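Local atomic coordinates of cytoplasmic protein (Cryptococcus neoformans var. grubii serotype A, PDB entry 7LPO), a protein that probably hydrolyses steryl beta-glucosides, releasing glucose from the sterol, as a sterylglucosidase of glycoside hydrolase family 5. Residues 238-241 / 242-246; 316-320 / 321-325; 413-416 / 417-421; 488-491 / 492-496. All blocks are in the same frame, centred on the assembly; numbering follows the deposited sequence.

Contact 1 of 4, residues 238-241 / 242-246; sequences DHFI and DAVGE
F240 and V244 sit one turn apart and run side by side, pointing the same way, with the CG2 methyl of V244 laid over one face of the phenyl ring. V244 CG2 is displaced toward the rim, 3.8 Å from F240 CE1, and makes a CH-pi contact 25° off the ring normal. The torsions of both residues set this up: CG of F240 lies anti to its backbone N and beside the carbonyl carbon (chi1 168°), while V244 places CG1 opposite its N, which leaves CG2 beside the N and turned back to the ring. The same V244 CG2 also rests 3.4 Å from F240 O, the carbonyl that accepts the bond from V244 N (3.1 Å). All this lies within helix 232-254 of the catalytic (beta/alpha)8 barrel expected of a family 5 glycoside hydrolase, where i to i+4 bonds set the spacing: D242 N to D238 O, A243 N to H239 O and G245 N to I241 O. The ring of F240 also meets W105 edge-to-face, and V244 touches Y412 of helix 400-419. On another side of the helix D242 folds back along its own turn, its CG beside the backbone N (chi1 -80°) and only 3.0 Å from D238 O. That carbonyl is an acceptor like OD1 and OD2, so the D242 carboxylate cannot bond it, and within this residue the backbone N does so; OD1 instead forms a salt bridge with R415. The carboxylate of D238 is likewise paired elsewhere, through OD2 with K230.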
loop_
_atom_site.group_PDB
_atom_site.type_symbol
_atom_site.label_atom_id
_atom_site.label_comp_id
_atom_site.label_asym_id
_atom_site.label_seq_id
_atom_site.Cartn_x
_atom_site.Cartn_y
_atom_site.Cartn_z
ATOM N N ASP A 238 -2.685 21.126 -4.874
ATOM C CA ASP A 238 -1.518 21.769 -5.476
ATOM C C ASP A 238 -0.281 21.621 -4.597
ATOM O O ASP A 238 0.831 21.438 -5.104
ATOM C CB ASP A 238 -1.794 23.255 -5.734
ATOM C CG ASP A 238 -2.737 23.490 -6.897
ATOM O OD1 ASP A 238 -3.138 22.517 -7.564
ATOM O OD2 ASP A 238 -3.091 24.661 -7.142
ATOM N N HIS A 239 -0.437 21.726 -3.276
ATOM C CA HIS A 239 0.737 21.582 -2.415
ATOM C C HIS A 239 1.235 20.138 -2.412
ATOM O O HIS A 239 2.447 19.890 -2.413
ATOM C CB HIS A 239 0.423 22.065 -0.993
ATOM C CG HIS A 239 0.530 23.552 -0.825
ATOM N ND1 HIS A 239 -0.523 24.406 -1.074
ATOM C CD2 HIS A 239 1.568 24.339 -0.448
ATOM C CE1 HIS A 239 -0.140 25.653 -0.855
ATOM N NE2 HIS A 239 1.128 25.642 -0.480
ATOM N N PHE A 240 0.319 19.166 -2.452
ATOM C CA PHE A 240 0.740 17.767 -2.487
ATOM C C PHE A 240 1.434 17.436 -3.804
ATOM O O PHE A 240 2.495 16.802 -3.823
ATOM C CB PHE A 240 -0.465 16.847 -2.268
ATOM C CG PHE A 240 -0.188 15.401 -2.577
ATOM C CD1 PHE A 240 0.601 14.636 -1.733
ATOM C CD2 PHE A 240 -0.700 14.816 -3.717
ATOM C CE1 PHE A 240 0.867 13.307 -2.028
ATOM C CE2 PHE A 240 -0.444 13.502 -4.010
ATOM C CZ PHE A 240 0.334 12.741 -3.166
ATOM N N ILE A 241 0.845 17.865 -4.920
ATOM C CA ILE A 241 1.433 17.610 -6.231
ATOM C C ILE A 241 2.752 18.359 -6.385
ATOM O O ILE A 241 3.709 17.839 -6.972
ATOM C CB ILE A 241 0.416 17.982 -7.331
ATOM C CG1 ILE A 241 -0.795 17.040 -7.237
ATOM C CG2 ILE A 241 1.053 17.918 -8.714
ATOM C CD1 ILE A 241 -1.959 17.397 -8.147
ATOM N N ASP A 242 2.834 19.577 -5.841
ATOM C CA ASP A 242 4.094 20.316 -5.880
ATOM C C ASP A 242 5.172 19.606 -5.073
ATOM O O ASP A 242 6.336 19.565 -5.482
ATOM C CB ASP A 242 3.904 21.734 -5.337
ATOM C CG ASP A 242 3.294 22.685 -6.355
ATOM O OD1 ASP A 242 2.965 22.238 -7.478
ATOM O OD2 ASP A 242 3.128 23.887 -6.017
ATOM N N ALA A 243 4.817 19.071 -3.906
ATOM C CA ALA A 243 5.829 18.442 -3.066
ATOM C C ALA A 243 6.376 17.189 -3.729
ATOM O O ALA A 243 7.596 17.009 -3.814
ATOM C CB ALA A 243 5.256 18.119 -1.692
ATOM N N VAL A 244 5.491 16.305 -4.198
ATOM C CA VAL A 244 5.954 15.141 -4.950
ATOM C C VAL A 244 6.721 15.594 -6.183
ATOM O O VAL A 244 7.778 15.047 -6.516
ATOM C CB VAL A 244 4.773 14.223 -5.321
ATOM C CG1 VAL A 244 5.269 13.009 -6.141
ATOM C CG2 VAL A 244 4.046 13.772 -4.068
ATOM N N GLY A 245 6.217 16.626 -6.861
ATOM C CA GLY A 245 6.890 17.117 -8.048
ATOM C C GLY A 245 8.295 17.606 -7.770
ATOM O O GLY A 245 9.174 17.489 -8.624
ATOM N N GLU A 246 8.533 18.145 -6.576
ATOM C CA GLU A 246 9.874 18.607 -6.230
ATOM C C GLU A 246 10.822 17.437 -5.994
ATOM O O GLU A 246 12.013 17.522 -6.314
ATOM C CB GLU A 246 9.815 19.498 -4.993
ATOM C CG GLU A 246 9.257 20.875 -5.243
ATOM C CD GLU A 246 10.220 21.768 -5.997
ATOM O OE1 GLU A 246 11.443 21.676 -5.762
ATOM O OE2 GLU A 246 9.747 22.562 -6.829
#

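Contact 2 of 4, residues 316-320 / 321-325; sequences WNFGP and MGPYR
W316 to G319 and G322 to R325 pair antiparallel round a type I turn from G319 to G322, with N317-Y324 and G319-G322 as hydrogen-bonded pairs, F318-P323 as a non-hydrogen-bonded one, and a short bond of 2.7 Å from Y324 N to N317 O. The indole of W316 reaches across to the partner strand: R325 CG lies over its six-membered ring, 3.7 Å from the centroid, while CE3 comes within 3.3 Å of Y324 C and 3.7 Å of P323 CB. The plane of the R325 guanidinium stands 85° to the indole, so the contact is made by the aliphatic chain and not by stacking of flat groups. This is the tip of the beta hairpin formed by strands 311-319 and 322-331, and G322, with a positive phi of 110°, adopts a backbone shape suited to glycine. On the face that carries N317 and Y324, the tyrosine holds its CG between backbone N and carbonyl carbon (chi1 73°), which folds the ring over the neighbouring strand. N317 CB then sits over the ring face, 3.6 Å from Y324 CE1, and G319 N lies at the ring edge, in its plane. On the other face F318 runs alongside P323, CE2 to CD 4.0 Å, with G322 CA over its ring. F318 also rests on M460 and T461 of helix 456-461, and W316 has a cation-pi partner in K292.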
loop_
_atom_site.group_PDB
_atom_site.type_symbol
_atom_site.label_atom_id
_atom_site.label_comp_id
_atom_site.label_asym_id
_atom_site.label_seq_id
_atom_site.Cartn_x
_atom_site.Cartn_y
_atom_site.Cartn_z
ATOM N N TRP A 316 -19.041 -1.547 17.256
ATOM C CA TRP A 316 -19.027 -2.727 16.410
ATOM C C TRP A 316 -17.881 -3.653 16.776
ATOM O O TRP A 316 -16.762 -3.201 17.025
ATOM C CB TRP A 316 -18.905 -2.334 14.941
ATOM C CG TRP A 316 -20.137 -1.700 14.437
ATOM C CD1 TRP A 316 -20.516 -0.397 14.582
ATOM C CD2 TRP A 316 -21.178 -2.344 13.714
ATOM N NE1 TRP A 316 -21.733 -0.190 13.982
ATOM C CE2 TRP A 316 -22.164 -1.373 13.442
ATOM C CE3 TRP A 316 -21.368 -3.650 13.263
ATOM C CZ2 TRP A 316 -23.330 -1.668 12.738
ATOM C CZ3 TRP A 316 -22.514 -3.944 12.572
ATOM C CH2 TRP A 316 -23.491 -2.959 12.314
ATOM N N ASN A 317 -18.168 -4.955 16.773
ATOM C CA ASN A 317 -17.166 -5.997 16.916
ATOM C C ASN A 317 -16.970 -6.677 15.570
ATOM O O ASN A 317 -17.890 -6.741 14.753
ATOM C CB ASN A 317 -17.591 -7.029 17.962
ATOM C CG ASN A 317 -17.823 -6.413 19.330
ATOM O OD1 ASN A 317 -17.040 -5.584 19.789
ATOM N ND2 ASN A 317 -18.907 -6.818 19.988
ATOM N N PHE A 318 -15.774 -7.201 15.347
ATOM C CA PHE A 318 -15.482 -7.961 14.138
ATOM C C PHE A 318 -15.642 -9.449 14.446
ATOM O O PHE A 318 -14.828 -10.033 15.171
ATOM C CB PHE A 318 -14.083 -7.653 13.613
ATOM C CG PHE A 318 -13.900 -8.032 12.170
ATOM C CD1 PHE A 318 -13.613 -9.340 11.816
ATOM C CD2 PHE A 318 -14.042 -7.089 11.165
ATOM C CE1 PHE A 318 -13.463 -9.696 10.480
ATOM C CE2 PHE A 318 -13.889 -7.440 9.833
ATOM C CZ PHE A 318 -13.605 -8.745 9.491
ATOM N N GLY A 319 -16.696 -10.054 13.903
ATOM C CA GLY A 319 -16.959 -11.461 14.087
ATOM C C GLY A 319 -16.442 -12.288 12.929
ATOM O O GLY A 319 -15.805 -11.771 12.005
ATOM N N PRO A 320 -16.716 -13.594 12.948
ATOM C CA PRO A 320 -16.197 -14.454 11.866
ATOM C C PRO A 320 -16.755 -14.122 10.492
ATOM O O PRO A 320 -16.087 -14.386 9.484
ATOM C CB PRO A 320 -16.606 -15.869 12.301
ATOM C CG PRO A 320 -17.787 -15.657 13.239
ATOM C CD PRO A 320 -17.473 -14.351 13.960
ATOM N N MET A 321 -17.965 -13.570 10.418
ATOM C CA MET A 321 -18.565 -13.168 9.153
ATOM C C MET A 321 -18.533 -11.656 8.948
ATOM O O MET A 321 -19.271 -11.135 8.107
ATOM C CB MET A 321 -20.004 -13.669 9.073
ATOM C CG MET A 321 -20.149 -15.179 9.071
ATOM S SD MET A 321 -19.357 -15.940 7.649
ATOM C CE MET A 321 -20.265 -17.481 7.559
ATOM N N GLY A 322 -17.707 -10.947 9.704
ATOM C CA GLY A 322 -17.605 -9.517 9.577
ATOM C C GLY A 322 -18.181 -8.788 10.772
ATOM O O GLY A 322 -18.537 -9.392 11.798
ATOM N N PRO A 323 -18.291 -7.464 10.648
ATOM C CA PRO A 323 -18.756 -6.652 11.778
ATOM C C PRO A 323 -20.153 -7.039 12.235
ATOM O O PRO A 323 -21.037 -7.325 11.427
ATOM C CB PRO A 323 -18.734 -5.221 11.228
ATOM C CG PRO A 323 -17.795 -5.250 10.069
ATOM C CD PRO A 323 -17.800 -6.647 9.520
ATOM N N TYR A 324 -20.346 -7.023 13.551
ATOM C CA TYR A 324 -21.661 -7.151 14.157
ATOM C C TYR A 324 -21.715 -6.227 15.367
ATOM O O TYR A 324 -20.685 -5.899 15.966
ATOM C CB TYR A 324 -21.964 -8.600 14.550
ATOM C CG TYR A 324 -21.203 -9.062 15.753
ATOM C CD1 TYR A 324 -19.922 -9.582 15.630
ATOM C CD2 TYR A 324 -21.758 -8.970 17.020
ATOM C CE1 TYR A 324 -19.217 -9.997 16.742
ATOM C CE2 TYR A 324 -21.059 -9.381 18.131
ATOM C CZ TYR A 324 -19.790 -9.888 17.986
ATOM O OH TYR A 324 -19.076 -10.303 19.084
ATOM N N ARG A 325 -22.928 -5.812 15.718
ATOM C CA ARG A 325 -23.110 -4.767 16.716
ATOM C C ARG A 325 -22.781 -5.261 18.120
ATOM O O ARG A 325 -23.122 -6.382 18.502
ATOM C CB ARG A 325 -24.551 -4.256 16.689
ATOM C CG ARG A 325 -24.819 -3.119 15.718
ATOM C CD ARG A 325 -26.203 -2.481 15.976
ATOM N NE ARG A 325 -26.590 -2.580 17.386
ATOM C CZ ARG A 325 -26.162 -1.759 18.346
ATOM N NH1 ARG A 325 -25.342 -0.751 18.057
ATOM N NH2 ARG A 325 -26.561 -1.939 19.603
#

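Contact 3 of 4, residues 413-416 / 417-421; sequences SSRI and RLHHP
R415 and H419 lie side by side one turn apart and point the same way, the aliphatic part of the arginine meeting the imidazole: R415 CD is 3.8 Å from H419 NE2. Their flat groups are almost perpendicular, the guanidinium plane standing 88° to the imidazole. The arginine chain leaves opposite its backbone N (chi1 -178°) and then bends at both chi2 and chi3, which turns the guanidinium away from the imidazole, R415 NE ending 5.1 Å from H419 NE2. Its NH1 is salt-bridged to D242. H419 CD2 also approaches R415 O at 3.6 Å, while L418 CG lies over one face of the imidazole, toward the rim. L418 CB also comes 3.3 Å from R415 O. R417 takes a different course: its CG stays beside its backbone N and 3.7 Å from S413 O, after which the chain bends at chi2, and its NH2 bonds the carbonyls of S423 and L443. In the backbone, R417 N to S413 O and L418 N to S414 O keep the i to i+4 pattern. I416 O then receives two N-H groups, a weak bond from H419 N and a 2.8 Å bond from H420 N. H420 is the first residue to leave helical angles, and its ring is held by D260 through NE2 and by W266 through ND1. The whole is the C-terminal end of helix 400-419, where the final turn unwinds ahead of strand 424-427, which pairs in parallel with strands 263-267 and 447-449, consistent with the TIM barrel of family 5 glycoside hydrolases.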
loop_
_atom_site.group_PDB
_atom_site.type_symbol
_atom_site.label_atom_id
_atom_site.label_comp_id
_atom_site.label_asym_id
_atom_site.label_seq_id
_atom_site.Cartn_x
_atom_site.Cartn_y
_atom_site.Cartn_z
ATOM N N SER A 413 -0.530 12.970 -12.584
ATOM C CA SER A 413 0.252 12.221 -13.563
ATOM C C SER A 413 0.972 13.155 -14.536
ATOM O O SER A 413 2.101 12.872 -14.953
ATOM C CB SER A 413 -0.650 11.233 -14.306
ATOM O OG SER A 413 -1.644 11.890 -15.070
ATOM N N SER A 414 0.349 14.278 -14.897
ATOM C CA SER A 414 1.023 15.238 -15.767
ATOM C C SER A 414 2.282 15.790 -15.113
ATOM O O SER A 414 3.307 15.978 -15.777
ATOM C CB SER A 414 0.083 16.385 -16.129
ATOM O OG SER A 414 -1.032 15.903 -16.840
ATOM N N ARG A 415 2.220 16.076 -13.812
ATOM C CA ARG A 415 3.399 16.598 -13.134
ATOM C C ARG A 415 4.512 15.565 -13.104
ATOM O O ARG A 415 5.683 15.904 -13.304
ATOM C CB ARG A 415 3.063 17.041 -11.705
ATOM C CG ARG A 415 4.264 17.647 -10.964
ATOM C CD ARG A 415 4.702 18.971 -11.610
ATOM N NE ARG A 415 3.526 19.820 -11.777
ATOM C CZ ARG A 415 3.052 20.630 -10.834
ATOM N NH1 ARG A 415 3.686 20.735 -9.669
ATOM N NH2 ARG A 415 1.953 21.338 -11.064
ATOM N N ILE A 416 4.170 14.303 -12.847
ATOM C CA ILE A 416 5.185 13.250 -12.821
ATOM C C ILE A 416 5.929 13.204 -14.149
ATOM O O ILE A 416 7.162 13.146 -14.186
ATOM C CB ILE A 416 4.548 11.887 -12.494
ATOM C CG1 ILE A 416 4.051 11.860 -11.046
ATOM C CG2 ILE A 416 5.528 10.754 -12.813
ATOM C CD1 ILE A 416 5.120 11.946 -9.991
ATOM N N ARG A 417 5.188 13.237 -15.261
ATOM C CA ARG A 417 5.808 13.116 -16.577
ATOM C C ARG A 417 6.642 14.347 -16.922
ATOM O O ARG A 417 7.594 14.251 -17.703
ATOM C CB ARG A 417 4.738 12.888 -17.645
ATOM C CG ARG A 417 4.191 11.448 -17.709
ATOM C CD ARG A 417 4.924 10.580 -18.740
ATOM N NE ARG A 417 4.557 9.170 -18.605
ATOM C CZ ARG A 417 3.429 8.642 -19.060
ATOM N NH1 ARG A 417 2.551 9.392 -19.707
ATOM N NH2 ARG A 417 3.178 7.357 -18.876
ATOM N N LEU A 418 6.312 15.502 -16.341
ATOM C CA LEU A 418 7.103 16.699 -16.588
ATOM C C LEU A 418 8.547 16.484 -16.169
ATOM O O LEU A 418 9.473 16.915 -16.859
ATOM C CB LEU A 418 6.496 17.881 -15.834
ATOM C CG LEU A 418 7.123 19.250 -16.070
ATOM C CD1 LEU A 418 7.040 19.622 -17.549
ATOM C CD2 LEU A 418 6.442 20.295 -15.205
ATOM N N HIS A 419 8.760 15.809 -15.042
ATOM C CA HIS A 419 10.098 15.582 -14.515
ATOM C C HIS A 419 10.642 14.199 -14.843
ATOM O O HIS A 419 11.857 13.996 -14.778
ATOM C CB HIS A 419 10.093 15.780 -12.992
ATOM C CG HIS A 419 9.568 17.114 -12.569
ATOM N ND1 HIS A 419 10.128 18.297 -12.996
ATOM C CD2 HIS A 419 8.525 17.454 -11.776
ATOM C CE1 HIS A 419 9.456 19.311 -12.479
ATOM N NE2 HIS A 419 8.479 18.826 -11.735
ATOM N N HIS A 420 9.781 13.254 -15.194
ATOM C CA HIS A 420 10.175 11.881 -15.496
ATOM C C HIS A 420 9.464 11.515 -16.792
ATOM O O HIS A 420 8.387 10.901 -16.774
ATOM C CB HIS A 420 9.824 10.946 -14.340
ATOM C CG HIS A 420 10.384 9.569 -14.486
ATOM N ND1 HIS A 420 10.315 8.630 -13.480
ATOM C CD2 HIS A 420 10.995 8.961 -15.530
ATOM C CE1 HIS A 420 10.860 7.502 -13.899
ATOM N NE2 HIS A 420 11.291 7.681 -15.135
ATOM N N PRO A 421 10.039 11.889 -17.941
ATOM C CA PRO A 421 9.305 11.744 -19.209
ATOM C C PRO A 421 8.902 10.324 -19.543
ATOM O O PRO A 421 7.851 10.135 -20.162
ATOM C CB PRO A 421 10.288 12.293 -20.255
ATOM C CG PRO A 421 11.181 13.221 -19.498
ATOM C CD PRO A 421 11.288 12.659 -18.101
#

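Contact 4 of 4, residues 488-491 / 492-496; sequences IGEG and PIRKM
G489 O receives the backbone N of I493 at 2.9 Å, and the I493 side chain crowds round the same oxygen, CG1 at 3.0 Å and CD1 at 3.3 Å. With chi1 at -70° the CG1 branch of I493 is set beside its own N, directly against that carbonyl. G489 occupies the N-cap position of helix 490-512, and its phi of 93° is a conformation that favours glycine. From here the first turn follows the i to i+4 pattern, R494 N to E490 O and K495 N to G491 O. P492, which has no N-H to give, fits this opening turn, its CG resting 3.1 Å from I488 O. E490 and R494 are opposite charges one turn apart but do not pair directly, their OE1 and NH1 being 5.0 Å apart. A water bridges them instead, donating to E490 OE1 and accepting from R494 NH1 at the guanidinium edge, each bond 2.9 Å. Both groups have other partners, E490 OE2 bonding W464 NE1 and R494 NH1 forming a salt bridge with D554 of helix 547-559. The arginine chain, bent at chi3, lays CG 3.2 Å from E490 O.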
loop_
_atom_site.group_PDB
_atom_site.type_symbol
_atom_site.label_atom_id
_atom_site.label_comp_id
_atom_site.label_asym_id
_atom_site.label_seq_id
_atom_site.Cartn_x
_atom_site.Cartn_y
_atom_site.Cartn_z
ATOM N N ILE A 488 -14.196 -23.502 3.204
ATOM C CA ILE A 488 -13.666 -24.277 4.317
ATOM C C ILE A 488 -12.475 -25.075 3.821
ATOM O O ILE A 488 -12.529 -25.674 2.745
ATOM C CB ILE A 488 -14.741 -25.221 4.893
ATOM C CG1 ILE A 488 -15.913 -24.421 5.458
ATOM C CG2 ILE A 488 -14.144 -26.145 5.944
ATOM C CD1 ILE A 488 -15.516 -23.314 6.357
ATOM N N GLY A 489 -11.405 -25.083 4.596
ATOM C CA GLY A 489 -10.279 -25.945 4.274
ATOM C C GLY A 489 -9.230 -25.250 3.435
ATOM O O GLY A 489 -9.506 -24.318 2.684
ATOM N N GLU A 490 -7.991 -25.734 3.564
ATOM C CA GLU A 490 -6.863 -25.092 2.899
ATOM C C GLU A 490 -7.086 -25.009 1.397
ATOM O O GLU A 490 -6.911 -23.946 0.792
ATOM C CB GLU A 490 -5.571 -25.857 3.194
ATOM C CG GLU A 490 -5.100 -25.773 4.633
ATOM C CD GLU A 490 -4.399 -24.456 4.953
ATOM O OE1 GLU A 490 -3.576 -23.987 4.130
ATOM O OE2 GLU A 490 -4.675 -23.902 6.040
ATOM N N GLY A 491 -7.456 -26.127 0.776
ATOM C CA GLY A 491 -7.630 -26.196 -0.656
ATOM C C GLY A 491 -8.626 -25.175 -1.166
ATOM O O GLY A 491 -8.289 -24.286 -1.959
ATOM N N PRO A 492 -9.881 -25.291 -0.721
ATOM C CA PRO A 492 -10.899 -24.331 -1.176
ATOM C C PRO A 492 -10.575 -22.890 -0.823
ATOM O O PRO A 492 -10.938 -21.980 -1.579
ATOM C CB PRO A 492 -12.183 -24.818 -0.483
ATOM C CG PRO A 492 -11.954 -26.310 -0.228
ATOM C CD PRO A 492 -10.460 -26.454 -0.014
ATOM N N ILE A 493 -9.914 -22.645 0.308
ATOM C CA ILE A 493 -9.585 -21.272 0.674
ATOM C C ILE A 493 -8.544 -20.711 -0.283
ATOM O O ILE A 493 -8.684 -19.595 -0.794
ATOM C CB ILE A 493 -9.107 -21.200 2.135
ATOM C CG1 ILE A 493 -10.282 -21.454 3.090
ATOM C CG2 ILE A 493 -8.472 -19.842 2.419
ATOM C CD1 ILE A 493 -9.878 -21.655 4.553
ATOM N N ARG A 494 -7.498 -21.489 -0.560
ATOM C CA ARG A 494 -6.444 -21.033 -1.461
ATOM C C ARG A 494 -6.994 -20.751 -2.853
ATOM O O ARG A 494 -6.676 -19.722 -3.462
ATOM C CB ARG A 494 -5.334 -22.081 -1.521
ATOM C CG ARG A 494 -4.511 -22.147 -0.247
ATOM C CD ARG A 494 -3.687 -23.411 -0.168
ATOM N NE ARG A 494 -2.672 -23.482 -1.215
ATOM C CZ ARG A 494 -1.415 -23.066 -1.081
ATOM N NH1 ARG A 494 -0.995 -22.533 0.066
ATOM N NH2 ARG A 494 -0.565 -23.196 -2.095
ATOM N N LYS A 495 -7.819 -21.661 -3.373
ATOM C CA LYS A 495 -8.378 -21.469 -4.707
ATOM C C LYS A 495 -9.251 -20.226 -4.754
ATOM O O LYS A 495 -9.257 -19.495 -5.751
ATOM C CB LYS A 495 -9.179 -22.704 -5.111
ATOM C CG LYS A 495 -9.732 -22.664 -6.528
ATOM C CD LYS A 495 -10.403 -23.995 -6.882
ATOM C CE LYS A 495 -10.999 -23.983 -8.290
ATOM N NZ LYS A 495 -12.407 -24.501 -8.301
ATOM N N MET A 496 -9.988 -19.965 -3.677
ATOM C CA MET A 496 -10.865 -18.804 -3.639
ATOM C C MET A 496 -10.065 -17.507 -3.654
ATOM O O MET A 496 -10.394 -16.580 -4.406
ATOM C CB MET A 496 -11.757 -18.892 -2.401
ATOM C CG MET A 496 -12.769 -17.787 -2.287
ATOM S SD MET A 496 -12.104 -16.463 -1.287
ATOM C CE MET A 496 -12.195 -17.204 0.345
HETATM O O HOH W 1 -2.159 -21.899 2.699
#

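Contacts 1 and 3 belong together: helices 232-254 and 400-419 lie against each other, joined by the D242-R415 salt bridge and by I241 packing on R415, and the centres of contacts 1 and 3 are about 12 Å apart. Contact 1 is buried within a helix, whereas contact 3 is partly buried and closes one. Contacts 2 and 4 are surface features across the centre of the chain, with centres about 40 to 44 Å from those of contacts 1 and 3; the nearest atoms of contacts 2 and 4 are about 8 Å from each other, without touching. Contact 2 relies on strand pairing and aromatic faces in a hairpin, while contact 4 opens a helix with glycine, proline and a water-bridged charge pair.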